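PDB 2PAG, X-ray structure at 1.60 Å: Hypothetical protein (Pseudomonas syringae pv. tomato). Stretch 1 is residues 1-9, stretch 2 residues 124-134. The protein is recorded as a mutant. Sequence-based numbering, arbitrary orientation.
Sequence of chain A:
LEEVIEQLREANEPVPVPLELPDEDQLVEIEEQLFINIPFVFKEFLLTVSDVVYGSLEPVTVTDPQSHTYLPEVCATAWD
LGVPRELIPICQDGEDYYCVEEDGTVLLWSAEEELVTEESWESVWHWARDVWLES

Stretch 1, residues 1-9: LEEVIEQLR
Stretch 2 (124-134) VWHWARDVWLE

A helix that starts at Glu2 and runs on past Arg9 packs against one that begins at Val124; the two run in the same general sense, their axes crossing at 45° and approaching to 10.2 Å. Register is set by Val4 CA to Arg129 CA, 6.4 Å, and, one turn on, Leu8 CA to Leu133 CA, 7.2 Å. No hydrogen bond spans the contact; apolar shape, burying 525 Å² over both sides, does the work.

Trp125 (chi1 m, chi2 121°) is the large bump, and stretch 1 covers one face and part of the edge of it. Leu1 (t, p) lays CD1 over one face of Trp125, 3.4 Å from the centroid of its five-membered ring. Ile5 (m, t) brings CG1 to 3.7 Å from Trp125 CH2, Val4 (t) sets CG1 4.0 Å from Trp125 CE3, and Leu8 CD1 meets the ring edge, 4.3 Å from Trp125 CZ3.

Small Ala128 leaves room for Leu8 (m, t), whose CD1 lies 4.2 Å from Ala128 CB. Leu8 CD2 packs 3.5 Å from Leu133 CD2 and sits over a face of Trp132 (chi1 t, chi2 11°), 3.9 Å from its six-membered centroid.

A pi-type turn at 128-132, with Leu133 N hydrogen-bonded to Ala128 O at 2.9 Å, precedes Leu133 (m, t), which points toward stretch 1. Its CD1 touches Gln7 NE2 at 3.1 Å, a close contact at the exposed margin.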

# COMPACT_ATOMS: atom_id res chain seq x y z
N LEU A 1 -16.16 4.68 5.36
CA LEU A 1 -14.70 4.97 5.47
C LEU A 1 -14.27 4.97 6.93
O LEU A 1 -13.30 4.31 7.30
CB LEU A 1 -14.37 6.33 4.84
CG LEU A 1 -12.95 6.84 5.06
CD1 LEU A 1 -11.95 5.86 4.47
CD2 LEU A 1 -12.79 8.21 4.41
N GLU A 2 -14.99 5.72 7.76
CA GLU A 2 -14.66 5.80 9.17
C GLU A 2 -14.69 4.38 9.74
O GLU A 2 -13.85 3.99 10.55
CB GLU A 2 -15.68 6.68 9.89
CG GLU A 2 -15.25 7.12 11.28
CD GLU A 2 -16.30 7.99 11.96
OE1 GLU A 2 -16.76 8.97 11.33
OE2 GLU A 2 -16.65 7.71 13.13
N GLU A 3 -15.67 3.61 9.28
CA GLU A 3 -15.86 2.22 9.69
C GLU A 3 -14.63 1.35 9.45
O GLU A 3 -14.13 0.69 10.36
CB GLU A 3 -17.04 1.61 8.93
CG GLU A 3 -18.40 2.15 9.29
CD GLU A 3 -18.94 1.53 10.56
OE1 GLU A 3 -18.36 1.78 11.64
OE2 GLU A 3 -19.93 0.78 10.47
N VAL A 4 -14.18 1.33 8.20
CA VAL A 4 -13.03 0.52 7.82
C VAL A 4 -11.76 0.96 8.55
O VAL A 4 -10.98 0.12 9.01
CB VAL A 4 -12.81 0.58 6.29
CG1 VAL A 4 -11.64 -0.31 5.88
CG2 VAL A 4 -14.08 0.15 5.57
N ILE A 5 -11.55 2.26 8.67
CA ILE A 5 -10.37 2.76 9.35
C ILE A 5 -10.38 2.26 10.79
O ILE A 5 -9.38 1.74 11.28
CB ILE A 5 -10.29 4.30 9.32
CG1 ILE A 5 -10.03 4.77 7.88
CG2 ILE A 5 -9.18 4.79 10.25
CD1 ILE A 5 -10.02 6.27 7.71
N GLU A 6 -11.52 2.41 11.46
CA GLU A 6 -11.65 1.95 12.85
C GLU A 6 -11.35 0.46 12.97
O GLU A 6 -10.64 0.04 13.89
CB GLU A 6 -13.07 2.23 13.37
CG GLU A 6 -13.40 1.58 14.72
CD GLU A 6 -14.83 1.85 15.19
OE1 GLU A 6 -15.73 2.02 14.35
OE2 GLU A 6 -15.06 1.89 16.42
N GLN A 7 -11.87 -0.33 12.03
CA GLN A 7 -11.67 -1.77 12.03
C GLN A 7 -10.18 -2.10 11.99
O GLN A 7 -9.70 -2.94 12.75
CB GLN A 7 -12.37 -2.40 10.83
CG GLN A 7 -12.60 -3.89 10.94
CD GLN A 7 -13.21 -4.49 9.69
OE1 GLN A 7 -14.08 -3.88 9.05
NE2 GLN A 7 -12.77 -5.69 9.32
N LEU A 8 -9.45 -1.44 11.11
CA LEU A 8 -8.01 -1.68 11.00
C LEU A 8 -7.25 -1.23 12.24
O LEU A 8 -6.43 -1.97 12.78
CB LEU A 8 -7.44 -0.99 9.77
CG LEU A 8 -7.58 -1.72 8.43
CD1 LEU A 8 -7.16 -0.78 7.31
CD2 LEU A 8 -6.73 -2.98 8.44
N ARG A 9 -7.54 -0.01 12.69
CA ARG A 9 -6.86 0.55 13.85
C ARG A 9 -7.04 -0.31 15.09
O ARG A 9 -6.09 -0.55 15.83
CB ARG A 9 -7.38 1.96 14.15
CG ARG A 9 -7.30 2.93 12.98
CD ARG A 9 -5.88 3.23 12.60
NE ARG A 9 -5.07 3.64 13.75
CZ ARG A 9 -3.87 4.22 13.64
NH1 ARG A 9 -3.36 4.46 12.44
NH2 ARG A 9 -3.18 4.52 14.73
N VAL A 124 -8.72 1.50 -2.80
CA VAL A 124 -7.79 0.96 -1.82
C VAL A 124 -8.55 0.55 -0.56
O VAL A 124 -8.14 -0.37 0.15
CB VAL A 124 -6.71 2.00 -1.46
CG1 VAL A 124 -5.99 1.59 -0.21
CG2 VAL A 124 -5.74 2.15 -2.63
N TRP A 125 -9.65 1.23 -0.28
CA TRP A 125 -10.43 0.89 0.90
C TRP A 125 -11.20 -0.42 0.69
O TRP A 125 -11.41 -1.18 1.65
CB TRP A 125 -11.36 2.05 1.27
CG TRP A 125 -10.59 3.22 1.83
CD1 TRP A 125 -10.56 4.50 1.34
CD2 TRP A 125 -9.71 3.21 2.96
NE1 TRP A 125 -9.72 5.28 2.10
CE2 TRP A 125 -9.19 4.51 3.10
CE3 TRP A 125 -9.32 2.23 3.88
CZ2 TRP A 125 -8.28 4.86 4.12
CZ3 TRP A 125 -8.42 2.57 4.89
CH2 TRP A 125 -7.92 3.87 5.00
N HIS A 126 -11.61 -0.71 -0.54
CA HIS A 126 -12.29 -1.97 -0.82
C HIS A 126 -11.26 -3.08 -0.62
O HIS A 126 -11.56 -4.14 -0.07
CB HIS A 126 -12.78 -2.04 -2.27
CG HIS A 126 -14.02 -1.25 -2.53
ND1 HIS A 126 -14.01 0.12 -2.68
CD2 HIS A 126 -15.31 -1.64 -2.66
CE1 HIS A 126 -15.25 0.54 -2.89
NE2 HIS A 126 -16.05 -0.50 -2.88
N TRP A 127 -10.04 -2.81 -1.07
CA TRP A 127 -8.96 -3.78 -0.93
C TRP A 127 -8.64 -4.00 0.55
O TRP A 127 -8.43 -5.13 0.99
CB TRP A 127 -7.72 -3.28 -1.66
CG TRP A 127 -6.55 -4.20 -1.50
CD1 TRP A 127 -6.30 -5.34 -2.22
CD2 TRP A 127 -5.53 -4.13 -0.50
NE1 TRP A 127 -5.19 -5.98 -1.72
CE2 TRP A 127 -4.70 -5.26 -0.67
CE3 TRP A 127 -5.25 -3.22 0.53
CZ2 TRP A 127 -3.60 -5.51 0.16
CZ3 TRP A 127 -4.15 -3.47 1.35
CH2 TRP A 127 -3.34 -4.61 1.16
N ALA A 128 -8.59 -2.91 1.32
CA ALA A 128 -8.28 -3.02 2.74
C ALA A 128 -9.34 -3.83 3.48
O ALA A 128 -9.02 -4.65 4.34
CB ALA A 128 -8.17 -1.63 3.35
N ARG A 129 -10.60 -3.59 3.13
CA ARG A 129 -11.72 -4.27 3.76
C ARG A 129 -11.91 -5.70 3.31
O ARG A 129 -12.10 -6.60 4.13
CB ARG A 129 -13.01 -3.50 3.49
CG ARG A 129 -14.25 -4.09 4.16
CD ARG A 129 -15.51 -3.44 3.64
NE ARG A 129 -15.76 -3.80 2.25
CZ ARG A 129 -16.56 -3.13 1.43
NH1 ARG A 129 -17.19 -2.04 1.87
NH2 ARG A 129 -16.74 -3.53 0.18
N ASP A 130 -11.83 -5.92 2.00
CA ASP A 130 -12.07 -7.24 1.44
C ASP A 130 -10.86 -8.16 1.27
O ASP A 130 -11.02 -9.36 1.06
CB ASP A 130 -12.82 -7.09 0.12
CG ASP A 130 -14.10 -6.26 0.27
OD1 ASP A 130 -14.71 -6.30 1.36
OD2 ASP A 130 -14.50 -5.58 -0.70
N VAL A 131 -9.66 -7.60 1.37
CA VAL A 131 -8.46 -8.42 1.24
C VAL A 131 -7.59 -8.40 2.50
O VAL A 131 -7.33 -9.44 3.10
CB VAL A 131 -7.61 -7.99 0.03
CG1 VAL A 131 -6.34 -8.84 -0.04
CG2 VAL A 131 -8.41 -8.14 -1.25
N TRP A 132 -7.13 -7.22 2.89
CA TRP A 132 -6.27 -7.12 4.06
C TRP A 132 -6.96 -7.60 5.35
O TRP A 132 -6.44 -8.47 6.05
CB TRP A 132 -5.77 -5.68 4.22
CG TRP A 132 -4.65 -5.52 5.23
CD1 TRP A 132 -3.92 -6.52 5.82
CD2 TRP A 132 -4.12 -4.29 5.73
NE1 TRP A 132 -2.98 -5.98 6.67
CE2 TRP A 132 -3.07 -4.62 6.63
CE3 TRP A 132 -4.42 -2.94 5.51
CZ2 TRP A 132 -2.33 -3.64 7.31
CZ3 TRP A 132 -3.69 -1.97 6.19
CH2 TRP A 132 -2.66 -2.32 7.07
N LEU A 133 -8.14 -7.06 5.63
CA LEU A 133 -8.89 -7.44 6.83
C LEU A 133 -9.43 -8.86 6.78
O LEU A 133 -9.94 -9.37 7.78
CB LEU A 133 -10.03 -6.45 7.07
CG LEU A 133 -9.60 -5.13 7.72
CD1 LEU A 133 -10.73 -4.11 7.64
CD2 LEU A 133 -9.21 -5.39 9.16
N GLU A 134 -9.34 -9.49 5.62
CA GLU A 134 -9.81 -10.86 5.46
C GLU A 134 -8.65 -11.85 5.47
O GLU A 134 -8.84 -13.05 5.27
CB GLU A 134 -10.60 -11.02 4.16
CG GLU A 134 -11.98 -10.39 4.18
CD GLU A 134 -12.85 -10.96 5.30
OE1 GLU A 134 -12.89 -12.19 5.46
OE2 GLU A 134 -13.50 -10.16 6.00